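Local atomic coordinates of SaTIE-TED (Staphylococcus aureus, PDB entry 6FX6), a protein that is of unknown function but, as the thioester domain of an LPXTG-anchored surface protein, probably attaches covalently to host molecules, as related domains do. Residues A4-G16 against K52-N64. Residues are numbered along the deposited sequence; the frame is centred on the assembly and turned at random. Where two conformers were deposited one is given.
With ZN (zinc ion), chain B.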
loop_
_atom_site.group_PDB
_atom_site.type_symbol
_atom_site.label_atom_id
_atom_site.label_comp_id
_atom_site.label_asym_id
_atom_site.label_seq_id
_atom_site.Cartn_x
_atom_site.Cartn_y
_atom_site.Cartn_z
ATOM N N ALA A 4 13.146 -16.333 5.772
ATOM C CA ALA A 4 12.664 -17.382 4.821
ATOM C C ALA A 4 11.535 -18.223 5.434
ATOM O O ALA A 4 10.416 -18.244 4.909
ATOM C CB ALA A 4 13.820 -18.271 4.380
ATOM N N GLN A 5 11.840 -18.900 6.543
ATOM C CA GLN A 5 10.865 -19.710 7.281
ATOM C C GLN A 5 10.284 -18.850 8.406
ATOM O O GLN A 5 11.033 -18.354 9.250
ATOM C CB GLN A 5 11.521 -20.968 7.879
ATOM C CG GLN A 5 12.436 -21.771 6.950
ATOM C CD GLN A 5 11.704 -22.573 5.882
ATOM O OE1 GLN A 5 10.495 -22.447 5.691
ATOM N NE2 GLN A 5 12.454 -23.411 5.175
ATOM N N GLN A 6 8.965 -18.662 8.412
ATOM C CA GLN A 6 8.303 -17.810 9.410
ATOM C C GLN A 6 7.041 -18.464 9.976
ATOM O O GLN A 6 6.264 -19.082 9.244
ATOM C CB GLN A 6 7.934 -16.451 8.802
ATOM C CG GLN A 6 9.103 -15.638 8.249
ATOM C CD GLN A 6 10.109 -15.198 9.303
ATOM O OE1 GLN A 6 9.801 -15.126 10.492
ATOM N NE2 GLN A 6 11.322 -14.895 8.861
ATOM N N LYS A 7 6.848 -18.300 11.284
ATOM C CA LYS A 7 5.675 -18.812 11.984
ATOM C C LYS A 7 4.511 -17.839 11.793
ATOM O O LYS A 7 4.699 -16.627 11.892
ATOM C CB LYS A 7 5.992 -18.970 13.473
ATOM C CG LYS A 7 5.082 -19.935 14.219
ATOM C CD LYS A 7 5.588 -20.213 15.631
ATOM C CE LYS A 7 6.740 -21.211 15.643
ATOM N NZ LYS A 7 7.397 -21.294 16.976
ATOM N N LEU A 8 3.322 -18.366 11.511
ATOM C CA LEU A 8 2.112 -17.540 11.415
ATOM C C LEU A 8 1.549 -17.313 12.814
ATOM O O LEU A 8 1.167 -18.271 13.496
ATOM C CB LEU A 8 1.055 -18.206 10.529
ATOM C CG LEU A 8 -0.283 -17.482 10.331
ATOM C CD1 LEU A 8 -0.067 -16.099 9.744
ATOM C CD2 LEU A 8 -1.201 -18.301 9.441
ATOM N N ASP A 9 1.520 -16.048 13.231
ATOM C CA ASP A 9 0.912 -15.640 14.494
ATOM C C ASP A 9 -0.443 -14.997 14.221
ATOM O O ASP A 9 -0.758 -14.642 13.085
ATOM C CB ASP A 9 1.814 -14.650 15.238
ATOM C CG ASP A 9 3.184 -15.231 15.573
ATOM O OD1 ASP A 9 3.287 -16.443 15.862
ATOM O OD2 ASP A 9 4.167 -14.463 15.561
ATOM N N VAL A 10 -1.232 -14.852 15.277
ATOM C CA VAL A 10 -2.591 -14.342 15.169
ATOM C C VAL A 10 -2.976 -13.569 16.424
ATOM O O VAL A 10 -2.449 -13.828 17.500
ATOM C CB VAL A 10 -3.599 -15.500 14.947
ATOM C CG1 VAL A 10 -3.687 -16.411 16.167
ATOM C CG2 VAL A 10 -4.980 -14.971 14.577
ATOM N N LYS A 11 -3.881 -12.608 16.257
ATOM C CA LYS A 11 -4.651 -12.044 17.356
ATOM C C LYS A 11 -6.116 -12.180 16.977
ATOM O O LYS A 11 -6.525 -11.756 15.896
ATOM C CB LYS A 11 -4.255 -10.591 17.622
ATOM C CG LYS A 11 -2.856 -10.480 18.220
ATOM C CD LYS A 11 -2.621 -9.195 19.006
ATOM C CE LYS A 11 -2.116 -8.064 18.128
ATOM N NZ LYS A 11 -1.683 -6.889 18.932
ATOM N N TRP A 12 -6.896 -12.809 17.851
ATOM C CA TRP A 12 -8.293 -13.112 17.555
ATOM C C TRP A 12 -9.177 -11.910 17.847
ATOM O O TRP A 12 -9.036 -11.259 18.885
ATOM C CB TRP A 12 -8.767 -14.329 18.357
ATOM C CG TRP A 12 -8.085 -15.593 17.931
ATOM C CD1 TRP A 12 -7.139 -16.291 18.622
ATOM C CD2 TRP A 12 -8.283 -16.296 16.700
ATOM N NE1 TRP A 12 -6.742 -17.390 17.901
ATOM C CE2 TRP A 12 -7.430 -17.416 16.717
ATOM C CE3 TRP A 12 -9.106 -16.087 15.584
ATOM C CZ2 TRP A 12 -7.375 -18.333 15.661
ATOM C CZ3 TRP A 12 -9.049 -16.998 14.530
ATOM C CH2 TRP A 12 -8.188 -18.105 14.577
ATOM N N ILE A 13 -10.078 -11.623 16.913
ATOM C CA ILE A 13 -11.101 -10.607 17.075
ATOM C C ILE A 13 -12.412 -11.367 17.245
ATOM O O ILE A 13 -12.921 -11.961 16.297
ATOM C CB ILE A 13 -11.154 -9.687 15.838
ATOM C CG1 ILE A 13 -9.804 -8.970 15.655
ATOM C CG2 ILE A 13 -12.302 -8.682 15.955
ATOM C CD1 ILE A 13 -9.581 -8.397 14.272
ATOM N N ASP A 14 -12.941 -11.370 18.462
ATOM C CA ASP A 14 -14.157 -12.105 18.785
ATOM C C ASP A 14 -15.014 -11.244 19.705
ATOM O O ASP A 14 -14.620 -10.954 20.838
ATOM C CB ASP A 14 -13.807 -13.447 19.451
ATOM C CG ASP A 14 -15.026 -14.338 19.687
ATOM O OD1 ASP A 14 -16.098 -14.081 19.102
ATOM O OD2 ASP A 14 -14.911 -15.312 20.462
ATOM N N LYS A 15 -16.178 -10.833 19.206
ATOM C CA LYS A 15 -17.124 -10.045 19.988
ATOM C C LYS A 15 -18.495 -10.724 20.066
ATOM O O LYS A 15 -19.498 -10.067 20.339
ATOM C CB LYS A 15 -17.206 -8.627 19.406
ATOM C CG LYS A 15 -15.893 -7.868 19.535
ATOM C CD LYS A 15 -15.930 -6.492 18.889
ATOM C CE LYS A 15 -14.533 -5.881 18.836
ATOM N NZ LYS A 15 -14.493 -4.610 18.065
ATOM N N GLY A 16 -18.527 -12.045 19.868
ATOM C CA GLY A 16 -19.777 -12.809 19.843
ATOM C C GLY A 16 -20.724 -12.411 18.723
ATOM O O GLY A 16 -21.927 -12.627 18.827
ATOM N N LYS A 52 -10.278 -20.873 2.317
ATOM C CA LYS A 52 -9.439 -21.789 3.103
ATOM C C LYS A 52 -9.142 -21.288 4.508
ATOM O O LYS A 52 -9.075 -20.079 4.755
ATOM C CB LYS A 52 -8.115 -22.032 2.389
ATOM C CG LYS A 52 -8.258 -22.818 1.104
ATOM C CD LYS A 52 -6.901 -23.107 0.496
ATOM C CE LYS A 52 -7.013 -24.118 -0.632
ATOM N NZ LYS A 52 -5.668 -24.591 -1.048
ATOM N N GLU A 53 -8.950 -22.241 5.417
ATOM C CA GLU A 53 -8.495 -21.957 6.781
ATOM C C GLU A 53 -6.969 -21.834 6.835
ATOM O O GLU A 53 -6.258 -22.615 6.200
ATOM C CB GLU A 53 -8.993 -23.039 7.760
ATOM C CG GLU A 53 -8.168 -24.331 7.848
ATOM C CD GLU A 53 -8.032 -25.095 6.529
ATOM O OE1 GLU A 53 -8.948 -25.020 5.677
ATOM O OE2 GLU A 53 -6.996 -25.771 6.341
ATOM N N ALA A 54 -6.477 -20.861 7.599
ATOM C CA ALA A 54 -5.039 -20.677 7.804
ATOM C C ALA A 54 -4.498 -21.658 8.853
ATOM O O ALA A 54 -5.233 -22.075 9.754
ATOM C CB ALA A 54 -4.743 -19.241 8.216
ATOM N N ALA A 55 -3.215 -22.013 8.724
ATOM C CA ALA A 55 -2.526 -22.907 9.668
ATOM C C ALA A 55 -1.804 -22.101 10.748
ATOM O O ALA A 55 -0.585 -21.923 10.701
ATOM C CB ALA A 55 -1.546 -23.806 8.926
ATOM N N ILE A 56 -2.575 -21.625 11.723
ATOM C CA ILE A 56 -2.054 -20.815 12.828
ATOM C C ILE A 56 -1.002 -21.599 13.609
ATOM O O ILE A 56 -1.191 -22.775 13.902
ATOM C CB ILE A 56 -3.177 -20.382 13.815
ATOM C CG1 ILE A 56 -4.220 -19.480 13.131
ATOM C CG2 ILE A 56 -2.601 -19.690 15.055
ATOM C CD1 ILE A 56 -3.654 -18.258 12.454
ATOM N N GLY A 57 0.109 -20.932 13.925
ATOM C CA GLY A 57 1.193 -21.520 14.705
ATOM C C GLY A 57 2.176 -22.376 13.925
ATOM O O GLY A 57 3.156 -22.857 14.499
ATOM N N ALA A 58 1.933 -22.561 12.625
ATOM C CA ALA A 58 2.759 -23.432 11.791
ATOM C C ALA A 58 3.801 -22.617 11.042
ATOM O O ALA A 58 3.595 -21.434 10.747
ATOM C CB ALA A 58 1.894 -24.204 10.804
ATOM N N VAL A 59 4.906 -23.283 10.718
ATOM C CA VAL A 59 6.002 -22.695 9.960
ATOM C C VAL A 59 5.595 -22.619 8.485
ATOM O O VAL A 59 5.253 -23.636 7.882
ATOM C CB VAL A 59 7.295 -23.536 10.104
ATOM C CG1 VAL A 59 8.420 -22.973 9.237
ATOM C CG2 VAL A 59 7.722 -23.608 11.568
ATOM N N HIS A 60 5.620 -21.412 7.925
ATOM C CA HIS A 60 5.327 -21.175 6.509
ATOM C C HIS A 60 6.613 -20.848 5.771
ATOM O O HIS A 60 7.603 -20.446 6.386
ATOM C CB HIS A 60 4.350 -20.006 6.345
ATOM C CG HIS A 60 2.988 -20.267 6.908
ATOM N ND1 HIS A 60 2.786 -20.664 8.212
ATOM C CD2 HIS A 60 1.757 -20.169 6.349
ATOM C CE1 HIS A 60 1.491 -20.809 8.429
ATOM N NE2 HIS A 60 0.844 -20.508 7.316
ATOM N N THR A 61 6.595 -21.019 4.452
ATOM C CA THR A 61 7.731 -20.660 3.612
ATOM C C THR A 61 7.365 -19.411 2.813
ATOM O O THR A 61 6.347 -19.396 2.112
ATOM C CB THR A 61 8.156 -21.811 2.674
ATOM O OG1 THR A 61 7.332 -21.834 1.502
ATOM C CG2 THR A 61 8.068 -23.158 3.392
ATOM N N GLY A 62 8.197 -18.378 2.932
ATOM C CA GLY A 62 8.000 -17.118 2.222
ATOM C C GLY A 62 8.547 -17.164 0.809
ATOM O O GLY A 62 9.713 -17.497 0.601
ATOM N N ALA A 63 7.694 -16.845 -0.161
ATOM C CA ALA A 63 8.095 -16.678 -1.559
ATOM C C ALA A 63 7.494 -15.374 -2.068
ATOM O O ALA A 63 6.560 -14.864 -1.467
ATOM C CB ALA A 63 7.605 -17.852 -2.389
ATOM N N ASN A 64 8.015 -14.847 -3.174
ATOM C CA ASN A 64 7.518 -13.584 -3.729
ATOM C C ASN A 64 6.057 -13.721 -4.172
ATOM O O ASN A 64 5.644 -14.771 -4.667
ATOM C CB ASN A 64 8.389 -13.118 -4.902
ATOM C CG ASN A 64 8.125 -11.672 -5.287
ATOM O OD1 ASN A 64 7.727 -11.382 -6.411
ATOM N ND2 ASN A 64 8.335 -10.761 -4.346
HETATM ZN ZN ZN B . -13.169 -15.704 21.352
HETATM O O HOH W 1 -11.718 -16.276 19.886
#
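L8 meets the imidazole of H60 at a slant, its CB 3.4 Å from CE1 of H60, while its CD2 reaches on to CB of A54 and CD1 of I56. With CG anti to the backbone N (chi1 179°), CD2 is carried in among A54, I56 and H60, and the leucine is buried. The H60 ring is held by the turn just before its strand: ND1 donates to A58 O at 2.8 Å, the acceptor lying in the ring plane, but the bond is bent (136° at the hydrogen) and ND1 stands above the carbonyl plane. That carbonyl also accepts from L8 N, and the two donors arrive from opposite faces of its plane, so one oxygen ties ring and strand together. Farther along, the I56 side chain crosses V10 at about a right angle, CG2 against V10 CG1 at 3.6 Å, and its CG1 lies more loosely by W12 CZ2. F38 of strand 30-40 touches I56 as well, and R34 makes a cation-pi contact with W12. Backbone bonds run from G62 N to A4 O, both ways between Q6 and H60, and finally from G57 N to L8 O (2.9 Å). On the face carrying Q5, V59 and T61, K7 CG comes within 3.5 Å of G57 O. The type II turn 55-58, with G57 at positive phi, leads into an antiparallel pairing of Q5-K7 with V59-T61, while D9, K11 and I13 bond strand 30-40 on the other edge, within the antiparallel sheet of this thioester domain.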